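Local coordinates for lipoprotein (Burkholderia cenocepacia, PDB 4QHQ), which binds methionine and probably serves as the substrate-binding lipoprotein of an ABC transporter for this amino acid, at residues Ser81-Tyr86 with Ala189-Thr194; Leu77-Pro82 with Tyr197-Ala202; Ser109-Ala114 with Asn136-Asp141; Lys101-Asn106 with Ser164-Ala169. All coordinates share one frame; numbering follows the deposited sequence.

Contact 1 (Ser81-Tyr86 with Ala189-Thr194); sequences SPIGVY and ALESLT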
loop_
_atom_site.group_PDB
_atom_site.type_symbol
_atom_site.label_atom_id
_atom_site.label_comp_id
_atom_site.label_asym_id
_atom_site.label_seq_id
_atom_site.Cartn_x
_atom_site.Cartn_y
_atom_site.Cartn_z
ATOM N N SER A 81 2.406 -3.967 -5.364
ATOM C CA SER A 81 1.030 -4.126 -5.800
ATOM C C SER A 81 0.558 -2.845 -6.463
ATOM O O SER A 81 0.058 -1.945 -5.781
ATOM C CB SER A 81 0.127 -4.487 -4.620
ATOM O OG SER A 81 0.192 -3.498 -3.614
ATOM N N PRO A 82 0.716 -2.763 -7.786
ATOM C CA PRO A 82 0.325 -1.571 -8.554
ATOM C C PRO A 82 -1.075 -1.080 -8.199
ATOM O O PRO A 82 -2.033 -1.853 -8.174
ATOM C CB PRO A 82 0.380 -2.067 -9.997
ATOM C CG PRO A 82 1.477 -3.086 -9.971
ATOM C CD PRO A 82 1.262 -3.811 -8.662
ATOM N N ILE A 83 -1.175 0.206 -7.904
ATOM C CA ILE A 83 -2.438 0.770 -7.472
ATOM C C ILE A 83 -3.343 0.981 -8.681
ATOM O O ILE A 83 -2.889 1.341 -9.778
ATOM C CB ILE A 83 -2.219 2.062 -6.655
ATOM C CG1 ILE A 83 -3.476 2.432 -5.861
ATOM C CG2 ILE A 83 -1.703 3.198 -7.495
ATOM C CD1 ILE A 83 -3.201 3.418 -4.723
ATOM N N GLY A 84 -4.624 0.725 -8.477
ATOM C CA GLY A 84 -5.576 0.836 -9.567
ATOM C C GLY A 84 -6.608 1.922 -9.383
ATOM O O GLY A 84 -6.821 2.436 -8.263
ATOM N N VAL A 85 -7.249 2.259 -10.497
ATOM C CA VAL A 85 -8.413 3.130 -10.520
ATOM C C VAL A 85 -9.622 2.237 -10.764
ATOM O O VAL A 85 -9.611 1.394 -11.682
ATOM C CB VAL A 85 -8.317 4.144 -11.667
ATOM C CG1 VAL A 85 -9.515 5.071 -11.658
ATOM C CG2 VAL A 85 -7.039 4.957 -11.568
ATOM N N TYR A 86 -10.671 2.450 -9.968
ATOM C CA TYR A 86 -11.867 1.619 -9.997
ATOM C C TYR A 86 -13.084 2.486 -10.214
ATOM O O TYR A 86 -13.097 3.654 -9.845
ATOM C CB TYR A 86 -12.029 0.825 -8.694
ATOM C CG TYR A 86 -10.857 -0.070 -8.440
ATOM C CD1 TYR A 86 -9.735 0.407 -7.791
ATOM C CD2 TYR A 86 -10.845 -1.374 -8.916
ATOM C CE1 TYR A 86 -8.627 -0.399 -7.591
ATOM C CE2 TYR A 86 -9.758 -2.183 -8.733
ATOM C CZ TYR A 86 -8.655 -1.697 -8.056
ATOM O OH TYR A 86 -7.569 -2.514 -7.875
ATOM N N ALA A 189 -7.640 1.487 -14.836
ATOM C CA ALA A 189 -6.272 1.921 -15.102
ATOM C C ALA A 189 -5.404 1.370 -13.995
ATOM O O ALA A 189 -5.871 1.149 -12.872
ATOM C CB ALA A 189 -6.172 3.432 -15.132
ATOM N N LEU A 190 -4.134 1.161 -14.303
ATOM C CA LEU A 190 -3.230 0.544 -13.347
ATOM C C LEU A 190 -1.839 1.160 -13.420
ATOM O O LEU A 190 -1.301 1.418 -14.497
ATOM C CB LEU A 190 -3.137 -0.964 -13.611
ATOM C CG LEU A 190 -2.715 -1.887 -12.471
ATOM C CD1 LEU A 190 -3.794 -1.935 -11.393
ATOM C CD2 LEU A 190 -2.421 -3.284 -13.007
ATOM N N GLU A 191 -1.267 1.379 -12.242
ATOM C CA GLU A 191 0.105 1.850 -12.093
ATOM C C GLU A 191 1.086 0.822 -12.650
ATOM O O GLU A 191 0.795 -0.381 -12.681
ATOM C CB GLU A 191 0.354 2.029 -10.606
ATOM C CG GLU A 191 1.659 2.619 -10.170
ATOM C CD GLU A 191 1.720 2.626 -8.649
ATOM O OE1 GLU A 191 1.620 1.527 -8.055
ATOM O OE2 GLU A 191 1.824 3.718 -8.049
ATOM N N SER A 192 2.252 1.293 -13.075
ATOM C CA SER A 192 3.303 0.404 -13.558
ATOM C C SER A 192 4.011 -0.306 -12.416
ATOM O O SER A 192 4.110 0.220 -11.313
ATOM C CB SER A 192 4.344 1.193 -14.339
ATOM O OG SER A 192 5.329 0.323 -14.876
ATOM N N LEU A 193 4.542 -1.487 -12.705
ATOM C CA LEU A 193 5.373 -2.211 -11.747
ATOM C C LEU A 193 6.712 -1.524 -11.488
ATOM O O LEU A 193 7.412 -1.866 -10.532
ATOM C CB LEU A 193 5.616 -3.646 -12.222
ATOM C CG LEU A 193 4.450 -4.610 -11.989
ATOM C CD1 LEU A 193 4.594 -5.835 -12.876
ATOM C CD2 LEU A 193 4.362 -5.006 -10.516
ATOM N N THR A 194 7.082 -0.577 -12.347
ATOM C CA THR A 194 8.327 0.167 -12.175
ATOM C C THR A 194 8.050 1.419 -11.360
ATOM O O THR A 194 8.220 2.542 -11.838
ATOM C CB THR A 194 8.931 0.588 -13.516
ATOM O OG1 THR A 194 7.995 1.422 -14.207
ATOM C CG2 THR A 194 9.249 -0.632 -14.362
#

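Contact 2 (Leu77-Pro82 with Tyr197-Ala202); sequences LTYISP and YANLIA. With MET (methionine), chain B.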
loop_
_atom_site.group_PDB
_atom_site.type_symbol
_atom_site.label_atom_id
_atom_site.label_comp_id
_atom_site.label_asym_id
_atom_site.label_seq_id
_atom_site.Cartn_x
_atom_site.Cartn_y
_atom_site.Cartn_z
ATOM N N LEU A 77 12.215 -6.397 1.571
ATOM C CA LEU A 77 11.026 -6.172 0.766
ATOM C C LEU A 77 10.118 -7.389 0.748
ATOM O O LEU A 77 10.576 -8.524 0.941
ATOM C CB LEU A 77 11.430 -5.802 -0.660
ATOM C CG LEU A 77 12.259 -4.529 -0.816
ATOM C CD1 LEU A 77 12.491 -4.244 -2.297
ATOM C CD2 LEU A 77 11.608 -3.331 -0.119
ATOM N N THR A 78 8.831 -7.143 0.502
ATOM C CA THR A 78 7.842 -8.210 0.522
ATOM C C THR A 78 7.204 -8.412 -0.859
ATOM O O THR A 78 7.550 -9.343 -1.576
ATOM C CB THR A 78 6.785 -7.940 1.604
ATOM O OG1 THR A 78 6.258 -6.619 1.447
ATOM C CG2 THR A 78 7.409 -8.035 2.990
ATOM N N TYR A 79 6.293 -7.515 -1.238
ATOM C CA TYR A 79 5.674 -7.565 -2.559
ATOM C C TYR A 79 5.384 -6.146 -2.998
ATOM O O TYR A 79 5.353 -5.231 -2.178
ATOM C CB TYR A 79 4.361 -8.356 -2.530
ATOM C CG TYR A 79 3.315 -7.717 -1.672
ATOM C CD1 TYR A 79 2.459 -6.742 -2.177
ATOM C CD2 TYR A 79 3.177 -8.075 -0.337
ATOM C CE1 TYR A 79 1.510 -6.143 -1.377
ATOM C CE2 TYR A 79 2.224 -7.488 0.468
ATOM C CZ TYR A 79 1.387 -6.519 -0.063
ATOM O OH TYR A 79 0.428 -5.932 0.733
ATOM N N ILE A 80 5.134 -5.989 -4.299
ATOM C CA ILE A 80 4.652 -4.739 -4.864
ATOM C C ILE A 80 3.257 -4.981 -5.445
ATOM O O ILE A 80 2.942 -6.081 -5.923
ATOM C CB ILE A 80 5.639 -4.196 -5.929
ATOM C CG1 ILE A 80 5.275 -2.772 -6.361
ATOM C CG2 ILE A 80 5.732 -5.140 -7.130
ATOM C CD1 ILE A 80 6.407 -2.061 -7.085
ATOM N N SER A 81 2.406 -3.967 -5.364
ATOM C CA SER A 81 1.030 -4.126 -5.800
ATOM C C SER A 81 0.558 -2.845 -6.463
ATOM O O SER A 81 0.058 -1.945 -5.781
ATOM C CB SER A 81 0.127 -4.487 -4.620
ATOM O OG SER A 81 0.192 -3.498 -3.614
ATOM N N PRO A 82 0.716 -2.763 -7.786
ATOM C CA PRO A 82 0.325 -1.571 -8.554
ATOM C C PRO A 82 -1.075 -1.080 -8.199
ATOM O O PRO A 82 -2.033 -1.853 -8.174
ATOM C CB PRO A 82 0.380 -2.067 -9.997
ATOM C CG PRO A 82 1.477 -3.086 -9.971
ATOM C CD PRO A 82 1.262 -3.811 -8.662
ATOM N N TYR A 197 7.004 1.691 -4.990
ATOM C CA TYR A 197 6.070 1.302 -3.933
ATOM C C TYR A 197 6.115 -0.156 -3.456
ATOM O O TYR A 197 5.123 -0.678 -2.927
ATOM C CB TYR A 197 4.639 1.725 -4.319
ATOM C CG TYR A 197 4.569 3.205 -4.573
ATOM C CD1 TYR A 197 4.653 4.111 -3.527
ATOM C CD2 TYR A 197 4.436 3.709 -5.870
ATOM C CE1 TYR A 197 4.627 5.478 -3.752
ATOM C CE2 TYR A 197 4.399 5.076 -6.100
ATOM C CZ TYR A 197 4.488 5.954 -5.042
ATOM O OH TYR A 197 4.452 7.307 -5.249
ATOM N N ALA A 198 7.268 -0.809 -3.590
ATOM C CA ALA A 198 7.405 -2.137 -2.994
ATOM C C ALA A 198 7.152 -2.056 -1.504
ATOM O O ALA A 198 7.623 -1.142 -0.831
ATOM C CB ALA A 198 8.792 -2.727 -3.249
ATOM N N ASN A 199 6.431 -3.035 -0.993
ATOM C CA ASN A 199 6.149 -3.080 0.428
ATOM C C ASN A 199 7.328 -3.721 1.171
ATOM O O ASN A 199 8.215 -4.313 0.548
ATOM C CB ASN A 199 4.849 -3.847 0.692
ATOM C CG ASN A 199 3.606 -3.041 0.377
ATOM O OD1 ASN A 199 2.587 -3.223 1.025
ATOM N ND2 ASN A 199 3.669 -2.162 -0.631
ATOM N N LEU A 200 7.329 -3.620 2.497
ATOM C CA LEU A 200 8.514 -3.997 3.254
ATOM C C LEU A 200 8.161 -4.455 4.666
ATOM O O LEU A 200 7.079 -4.187 5.203
ATOM C CB LEU A 200 9.491 -2.810 3.284
ATOM C CG LEU A 200 8.993 -1.481 3.874
ATOM C CD1 LEU A 200 9.127 -1.404 5.390
ATOM C CD2 LEU A 200 9.686 -0.289 3.282
ATOM N N ILE A 201 9.101 -5.167 5.269
ATOM C CA ILE A 201 9.034 -5.466 6.695
ATOM C C ILE A 201 9.845 -4.413 7.443
ATOM O O ILE A 201 10.994 -4.163 7.102
ATOM C CB ILE A 201 9.587 -6.865 7.013
ATOM C CG1 ILE A 201 8.698 -7.927 6.363
ATOM C CG2 ILE A 201 9.673 -7.083 8.535
ATOM C CD1 ILE A 201 9.286 -9.324 6.406
ATOM N N ALA A 202 9.228 -3.779 8.439
ATOM C CA ALA A 202 9.896 -2.746 9.227
ATOM C C ALA A 202 10.173 -3.244 10.635
ATOM O O ALA A 202 9.371 -3.986 11.213
ATOM C CB ALA A 202 9.053 -1.479 9.287
HETATM N N MET B . -0.076 -2.431 0.618
HETATM C CA MET B . -0.242 -1.004 0.335
HETATM C C MET B . 0.160 -0.686 -1.088
HETATM O O MET B . 1.155 -1.225 -1.560
HETATM C CB MET B . 0.596 -0.188 1.326
HETATM C CG MET B . 0.463 1.337 1.154
HETATM S SD MET B . 1.515 2.250 2.304
HETATM C CE MET B . 0.740 1.871 3.878
HETATM O OXT MET B . -0.514 0.089 -1.789
HETATM O O HOH W 1 5.062 -5.816 3.935
HETATM O O HOH W 2 2.638 -1.403 -3.907
#

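Contact 3 (Ser109-Ala114 with Asn136-Asp141); sequences SNENRA and NATVLD. With MET (methionine), chain B.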
loop_
_atom_site.group_PDB
_atom_site.type_symbol
_atom_site.label_atom_id
_atom_site.label_comp_id
_atom_site.label_asym_id
_atom_site.label_seq_id
_atom_site.Cartn_x
_atom_site.Cartn_y
_atom_site.Cartn_z
ATOM N N SER A 109 1.862 10.127 1.184
ATOM C CA SER A 109 2.506 9.343 0.137
ATOM C C SER A 109 1.525 8.658 -0.809
ATOM O O SER A 109 1.763 8.606 -2.005
ATOM C CB SER A 109 3.497 8.324 0.720
ATOM O OG SER A 109 2.836 7.265 1.363
ATOM N N ASN A 110 0.436 8.100 -0.296
ATOM C CA ASN A 110 -0.509 7.474 -1.214
ATOM C C ASN A 110 -1.386 8.469 -1.973
ATOM O O ASN A 110 -1.808 8.176 -3.095
ATOM C CB ASN A 110 -1.335 6.414 -0.499
ATOM C CG ASN A 110 -0.506 5.213 -0.126
ATOM O OD1 ASN A 110 -0.051 4.456 -1.000
ATOM N ND2 ASN A 110 -0.274 5.046 1.168
ATOM N N GLU A 111 -1.626 9.644 -1.404
ATOM C CA GLU A 111 -2.322 10.689 -2.134
ATOM C C GLU A 111 -1.436 11.109 -3.304
ATOM O O GLU A 111 -1.891 11.206 -4.442
ATOM C CB GLU A 111 -2.641 11.905 -1.259
ATOM C CG GLU A 111 -3.193 13.036 -2.104
ATOM C CD GLU A 111 -4.034 14.043 -1.359
ATOM O OE1 GLU A 111 -4.170 13.988 -0.125
ATOM O OE2 GLU A 111 -4.593 14.923 -2.046
ATOM N N ASN A 112 -0.163 11.346 -3.016
ATOM C CA ASN A 112 0.800 11.696 -4.044
ATOM C C ASN A 112 0.842 10.636 -5.139
ATOM O O ASN A 112 0.785 10.949 -6.335
ATOM C CB ASN A 112 2.181 11.887 -3.429
ATOM C CG ASN A 112 3.212 12.311 -4.445
ATOM O OD1 ASN A 112 3.141 13.411 -4.983
ATOM N ND2 ASN A 112 4.185 11.444 -4.703
ATOM N N ARG A 113 0.896 9.384 -4.716
ATOM C CA ARG A 113 0.911 8.254 -5.621
ATOM C C ARG A 113 -0.312 8.237 -6.537
ATOM O O ARG A 113 -0.201 8.031 -7.757
ATOM C CB ARG A 113 0.938 6.982 -4.789
ATOM C CG ARG A 113 0.919 5.694 -5.585
ATOM C CD ARG A 113 0.880 4.543 -4.612
ATOM N NE ARG A 113 1.105 3.264 -5.265
ATOM C CZ ARG A 113 1.076 2.100 -4.634
ATOM N NH1 ARG A 113 0.796 2.069 -3.331
ATOM N NH2 ARG A 113 1.319 0.976 -5.294
ATOM N N ALA A 114 -1.487 8.430 -5.947
ATOM C CA ALA A 114 -2.739 8.460 -6.714
ATOM C C ALA A 114 -2.769 9.594 -7.730
ATOM O O ALA A 114 -3.208 9.400 -8.857
ATOM C CB ALA A 114 -3.922 8.576 -5.772
ATOM N N ASN A 136 5.326 15.685 -1.806
ATOM C CA ASN A 136 4.019 15.053 -1.942
ATOM C C ASN A 136 2.934 16.031 -2.392
ATOM O O ASN A 136 2.690 17.052 -1.745
ATOM C CB ASN A 136 3.616 14.354 -0.640
ATOM C CG ASN A 136 4.494 13.149 -0.326
ATOM O OD1 ASN A 136 5.043 13.021 0.778
ATOM N ND2 ASN A 136 4.633 12.258 -1.297
ATOM N N ALA A 137 2.287 15.704 -3.506
ATOM C CA ALA A 137 1.241 16.547 -4.078
ATOM C C ALA A 137 -0.106 16.312 -3.401
ATOM O O ALA A 137 -0.409 15.193 -2.981
ATOM C CB ALA A 137 1.127 16.295 -5.580
ATOM N N THR A 138 -0.908 17.372 -3.291
ATOM C CA THR A 138 -2.307 17.243 -2.896
ATOM C C THR A 138 -3.169 17.815 -4.011
ATOM O O THR A 138 -2.648 18.266 -5.034
ATOM C CB THR A 138 -2.641 18.002 -1.597
ATOM O OG1 THR A 138 -2.647 19.417 -1.848
ATOM C CG2 THR A 138 -1.643 17.663 -0.504
ATOM N N VAL A 139 -4.483 17.804 -3.817
ATOM C CA VAL A 139 -5.377 18.343 -4.844
ATOM C C VAL A 139 -5.136 19.835 -5.099
ATOM O O VAL A 139 -5.451 20.339 -6.175
ATOM C CB VAL A 139 -6.871 18.108 -4.523
ATOM C CG1 VAL A 139 -7.182 16.618 -4.462
ATOM C CG2 VAL A 139 -7.269 18.813 -3.237
ATOM N N LEU A 140 -4.560 20.533 -4.120
ATOM C CA LEU A 140 -4.272 21.961 -4.268
ATOM C C LEU A 140 -3.088 22.214 -5.195
ATOM O O LEU A 140 -2.808 23.360 -5.552
ATOM C CB LEU A 140 -4.013 22.611 -2.903
ATOM C CG LEU A 140 -5.194 22.594 -1.931
ATOM C CD1 LEU A 140 -4.812 23.222 -0.592
ATOM C CD2 LEU A 140 -6.400 23.291 -2.549
ATOM N N ASP A 141 -2.400 21.146 -5.588
ATOM C CA ASP A 141 -1.236 21.249 -6.464
ATOM C C ASP A 141 -1.555 20.921 -7.922
ATOM O O ASP A 141 -0.662 20.868 -8.766
ATOM C CB ASP A 141 -0.113 20.346 -5.957
ATOM C CG ASP A 141 0.364 20.740 -4.579
ATOM O OD1 ASP A 141 0.683 21.933 -4.386
ATOM O OD2 ASP A 141 0.412 19.859 -3.685
HETATM N N MET B . -0.076 -2.431 0.618
HETATM C CA MET B . -0.242 -1.004 0.335
HETATM C C MET B . 0.160 -0.686 -1.088
HETATM O O MET B . 1.155 -1.225 -1.560
HETATM C CB MET B . 0.596 -0.188 1.326
HETATM C CG MET B . 0.463 1.337 1.154
HETATM S SD MET B . 1.515 2.250 2.304
HETATM C CE MET B . 0.740 1.871 3.878
HETATM O OXT MET B . -0.514 0.089 -1.789
#

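Contact 4 (Lys101-Asn106 with Ser164-Ala169); sequences KLAVPN and SDVDAA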
loop_
_atom_site.group_PDB
_atom_site.type_symbol
_atom_site.label_atom_id
_atom_site.label_comp_id
_atom_site.label_asym_id
_atom_site.label_seq_id
_atom_site.Cartn_x
_atom_site.Cartn_y
_atom_site.Cartn_z
ATOM N N LYS A 101 -16.751 13.197 -10.201
ATOM C CA LYS A 101 -16.247 13.073 -8.838
ATOM C C LYS A 101 -15.257 11.923 -8.760
ATOM O O LYS A 101 -15.585 10.800 -9.139
ATOM C CB LYS A 101 -17.398 12.768 -7.884
ATOM C CG LYS A 101 -18.276 13.954 -7.525
ATOM C CD LYS A 101 -19.306 13.561 -6.463
ATOM C CE LYS A 101 -18.644 12.918 -5.244
ATOM N NZ LYS A 101 -19.646 12.489 -4.216
ATOM N N LEU A 102 -14.050 12.203 -8.276
ATOM C CA LEU A 102 -13.068 11.158 -8.011
ATOM C C LEU A 102 -12.734 11.151 -6.531
ATOM O O LEU A 102 -12.954 12.138 -5.828
ATOM C CB LEU A 102 -11.781 11.389 -8.804
ATOM C CG LEU A 102 -11.866 11.488 -10.324
ATOM C CD1 LEU A 102 -10.482 11.390 -10.951
ATOM C CD2 LEU A 102 -12.778 10.416 -10.869
ATOM N N ALA A 103 -12.217 10.032 -6.058
ATOM C CA ALA A 103 -11.738 9.944 -4.692
ATOM C C ALA A 103 -10.345 9.329 -4.697
ATOM O O ALA A 103 -10.071 8.401 -5.467
ATOM C CB ALA A 103 -12.697 9.126 -3.846
ATOM N N VAL A 104 -9.466 9.893 -3.872
ATOM C CA VAL A 104 -8.107 9.379 -3.700
ATOM C C VAL A 104 -7.770 9.286 -2.205
ATOM O O VAL A 104 -8.437 9.925 -1.380
ATOM C CB VAL A 104 -7.056 10.280 -4.413
ATOM C CG1 VAL A 104 -7.318 10.336 -5.917
ATOM C CG2 VAL A 104 -7.022 11.671 -3.807
ATOM N N PRO A 105 -6.738 8.491 -1.845
ATOM C CA PRO A 105 -6.301 8.467 -0.447
ATOM C C PRO A 105 -5.856 9.840 0.057
ATOM O O PRO A 105 -5.492 10.710 -0.735
ATOM C CB PRO A 105 -5.101 7.515 -0.478
ATOM C CG PRO A 105 -5.335 6.624 -1.671
ATOM C CD PRO A 105 -5.939 7.574 -2.679
ATOM N N ASN A 106 -5.890 10.027 1.375
ATOM C CA ASN A 106 -5.570 11.324 1.969
ATOM C C ASN A 106 -4.294 11.379 2.814
ATOM O O ASN A 106 -4.028 12.395 3.458
ATOM C CB ASN A 106 -6.747 11.857 2.805
ATOM C CG ASN A 106 -7.037 11.016 4.029
ATOM O OD1 ASN A 106 -6.332 10.054 4.325
ATOM N ND2 ASN A 106 -8.059 11.415 4.786
ATOM N N SER A 164 -19.990 3.688 -4.805
ATOM C CA SER A 164 -21.342 3.933 -5.315
ATOM C C SER A 164 -21.632 5.421 -5.516
ATOM O O SER A 164 -22.557 5.789 -6.245
ATOM C CB SER A 164 -22.405 3.316 -4.400
ATOM O OG SER A 164 -22.386 3.907 -3.108
ATOM N N ASP A 165 -20.821 6.270 -4.890
ATOM C CA ASP A 165 -21.099 7.702 -4.838
ATOM C C ASP A 165 -20.020 8.569 -5.492
ATOM O O ASP A 165 -20.010 9.792 -5.310
ATOM C CB ASP A 165 -21.291 8.152 -3.381
ATOM C CG ASP A 165 -22.616 7.702 -2.791
ATOM O OD1 ASP A 165 -23.154 6.665 -3.236
ATOM O OD2 ASP A 165 -23.134 8.392 -1.883
ATOM N N VAL A 166 -19.118 7.949 -6.248
ATOM C CA VAL A 166 -18.126 8.696 -7.019
ATOM C C VAL A 166 -18.038 8.103 -8.412
ATOM O O VAL A 166 -18.538 7.004 -8.668
ATOM C CB VAL A 166 -16.714 8.664 -6.378
ATOM C CG1 VAL A 166 -16.724 9.304 -4.995
ATOM C CG2 VAL A 166 -16.191 7.242 -6.304
ATOM N N ASP A 167 -17.404 8.830 -9.320
ATOM C CA ASP A 167 -17.265 8.325 -10.680
ATOM C C ASP A 167 -16.054 7.415 -10.862
ATOM O O ASP A 167 -16.063 6.537 -11.725
ATOM C CB ASP A 167 -17.290 9.483 -11.668
ATOM C CG ASP A 167 -18.582 10.246 -11.585
ATOM O OD1 ASP A 167 -19.636 9.580 -11.630
ATOM O OD2 ASP A 167 -18.550 11.484 -11.424
ATOM N N ALA A 168 -15.030 7.605 -10.033
ATOM C CA ALA A 168 -13.901 6.693 -9.988
ATOM C C ALA A 168 -13.142 6.929 -8.691
ATOM O O ALA A 168 -13.248 7.989 -8.082
ATOM C CB ALA A 168 -12.982 6.885 -11.192
ATOM N N ALA A 169 -12.371 5.935 -8.273
ATOM C CA ALA A 169 -11.526 6.082 -7.094
ATOM C C ALA A 169 -10.212 5.365 -7.308
ATOM O O ALA A 169 -10.174 4.316 -7.942
ATOM C CB ALA A 169 -12.213 5.526 -5.858
#

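Contact 1 (Ser81-Tyr86 with Ala189-Thr194)
Ile83 and Glu191 are joined by two hydrogen bonds that run in opposite directions. Glu191 N donates to Ile83 O at 3.0 Å, approaching nearly along the C=O axis. In return, Ile83 N meets Glu191 OE1 at 3.1 Å, from above the carboxylate plane. CG of the glutamate lies anti to the backbone N (chi1 -175°) and the chain beyond is extended, its OE2 passing 3.6 Å from Ile83 CG2. Glutamate suits this place because its reach lets OE1 hold the Ile83 amide and also form a salt bridge with Arg113, which would favour the charged form. A third bond, from Val85 N to Ala189 O at 3.0 Å, extends the antiparallel pairing, and Gly84 CA makes a CA-H...O contact of 3.3 Å with that same Ala189 O.

Among the apolar contacts Pro82 contributes most. Its CG meets Leu193 CD2 at 3.5 Å, and its CB lies 4.0 Å from Leu190 CG, so the ring touches a leucine at each of these two carbons, with CB also close to Glu191 O. Gly84, having no side chain, lets Leu190 CD1 come close to its CA. On the other face of the sheet, Val85 CG2 touches Ala189 CB at 4.0 Å.

Strand 84-86 runs between strand 168-171 and the edge strand 189-190. Ile83 and Val85 pack on Leu117 of helix 108-120, while Tyr86 packs against Ala176 of helix 173-178.

Contact 2 (Leu77-Pro82 with Tyr197-Ala202)
Asn199 begins its contact with Thr78 and Tyr79 at CB, which lies 3.2 Å from Thr78 OG1 and just as close to Tyr79 O. With CG anti to its own carbonyl carbon (chi1 -77°), that atom sits over one face of the Tyr79 ring, the amide and ring planes 31° apart. At the tip the branches divide between the amino and carboxylate groups of the bound methionine: OD1 accepts from the ligand N at 2.8 Å, and ND2 donates to the ligand O, also at 2.8 Å. An amide suits this place because it offers an acceptor to the ammonium and a donor to the carboxylate from one flat group. ND2 has a weak second bond to Tyr197 O.

The backbone fixes the residue from both sides of its CA: Asn199 N donates to Tyr79 O at 2.7 Å, and Asn199 O accepts from Thr78 N at 2.9 Å. Water 1 bridges Thr78 OG1 and Leu200 O, while water 2 accepts from Ser81 N and lies within bonding distance of Tyr197 O and the ligand O. The Tyr79 hydroxyl is hydrogen-bonded to Asp11.

Strand 199-204 lies between strands 52-57 and 72-80, and Tyr220 of helix 211-220 packs against Thr78, Tyr79 and Ile201.

Contact 3 (Ser109-Ala114 with Asn136-Asp141)
Asn112 of helix 108-120 meets Ala137 in a loop that forms an ST turn at Thr138 and then a short 3-10 segment. Asn112 CG lies anti to the backbone N (chi1 -178°), and from there OD1 accepts from Ala137 N at 2.9 Å in a nearly straight bond. Asparagine suits this place because its short side chain ends in a carbonyl that can take the amide of a passing loop. The Asn136 side chain crosses it at about a right angle, the amide planes 67° apart, with ND2 3.3 Å from Asn112 CB.

Glu111, its neighbour on the helix, is longer and extended beyond CG. Its OE2 skirts Thr138 CA and receives a weak bond from Val139 N at 3.4 Å. Glu153 brings a like charge close to the same oxygen, which might raise the pKa of one of the two carboxyls.

Within the loop, Thr138 OG1 accepts from Leu140 N at 3.2 Å to make the turn, and Asp141 OD2 takes Thr138 N at 2.8 Å on its anti side. On the ligand-facing side of the helix, Arg113 is extended from CG to NE, and its NH1 donates to OXT of the bound methionine at 2.8 Å.

Contact 4 (Lys101-Asn106 with Ser164-Ala169)
The side chains of Lys101 and Val166 cross at about a right angle where strands 101-105 and 168-171 come together as parallel neighbours in a mixed sheet. Lys101 has the most surface buried here. Its chain bends at chi3 (53°), setting CE 4.1 Å from Val166 CG1, and NZ donates to Asp165 O at 2.9 Å, with a C=O...donor angle of 165°. A lysine suits this exposed strand start: its CE methylene packs on the valine while its ammonium ties down the loop backbone. The Asp165 carboxylate is too distant for a salt bridge with NZ, though the opposite charges may still attract.

The lysine backbone is held as well. Lys101 N donates to Asp167 OD2 at 2.8 Å, on the anti side of the carboxylate, and Lys101 O accepts from Asp167 N at 2.7 Å, with a weak further bond from Ala168 N. Asp167 thus uses its side chain and its amide to grip one residue, an arrangement for which a short acidic side chain is well fitted.

Ala103 comes next in buried surface. Its CB touches Val166 CG1 and Ala169 CB, each at 4.2 Å; a small methyl suits strands lying side by side, and the branched valine reaches both it and Lys101. On the opposite face of the sheet, Leu102 CD2 packs 3.6 Å from Ala168 CB, and helix 108-120 covers the leucine through Leu118. Parallel pairing continues as Ala103 N donates to Ala168 O at 3.1 Å, and Ala169 CA makes a CA-H...O contact of 3.2 Å with Ala103 O.

Overall arrangement
The bound methionine draws contacts 2 and 3 together, although their centres are about 20 Å apart: contact 2 supplies Asn199, and contact 3 sends Arg113 to the ligand carboxylate. Contact 1 reaches the pocket through Ser81 and adds a second-shell residue, Glu191, whose OE1 forms a salt bridge with Arg113 NH2 (2.8 Å). It shares Ser81 and Pro82 with contact 2, where the chain passes from one main sheet to the other, as does its return at 191-198; two such crossings fit a two-lobed binding protein. Contact 4 joins contact 1 within the second sheet, with Tyr86 N 2.8 Å from Ala169 O, and remains remote from the ligand, about 14 Å from the Ala169 side chain.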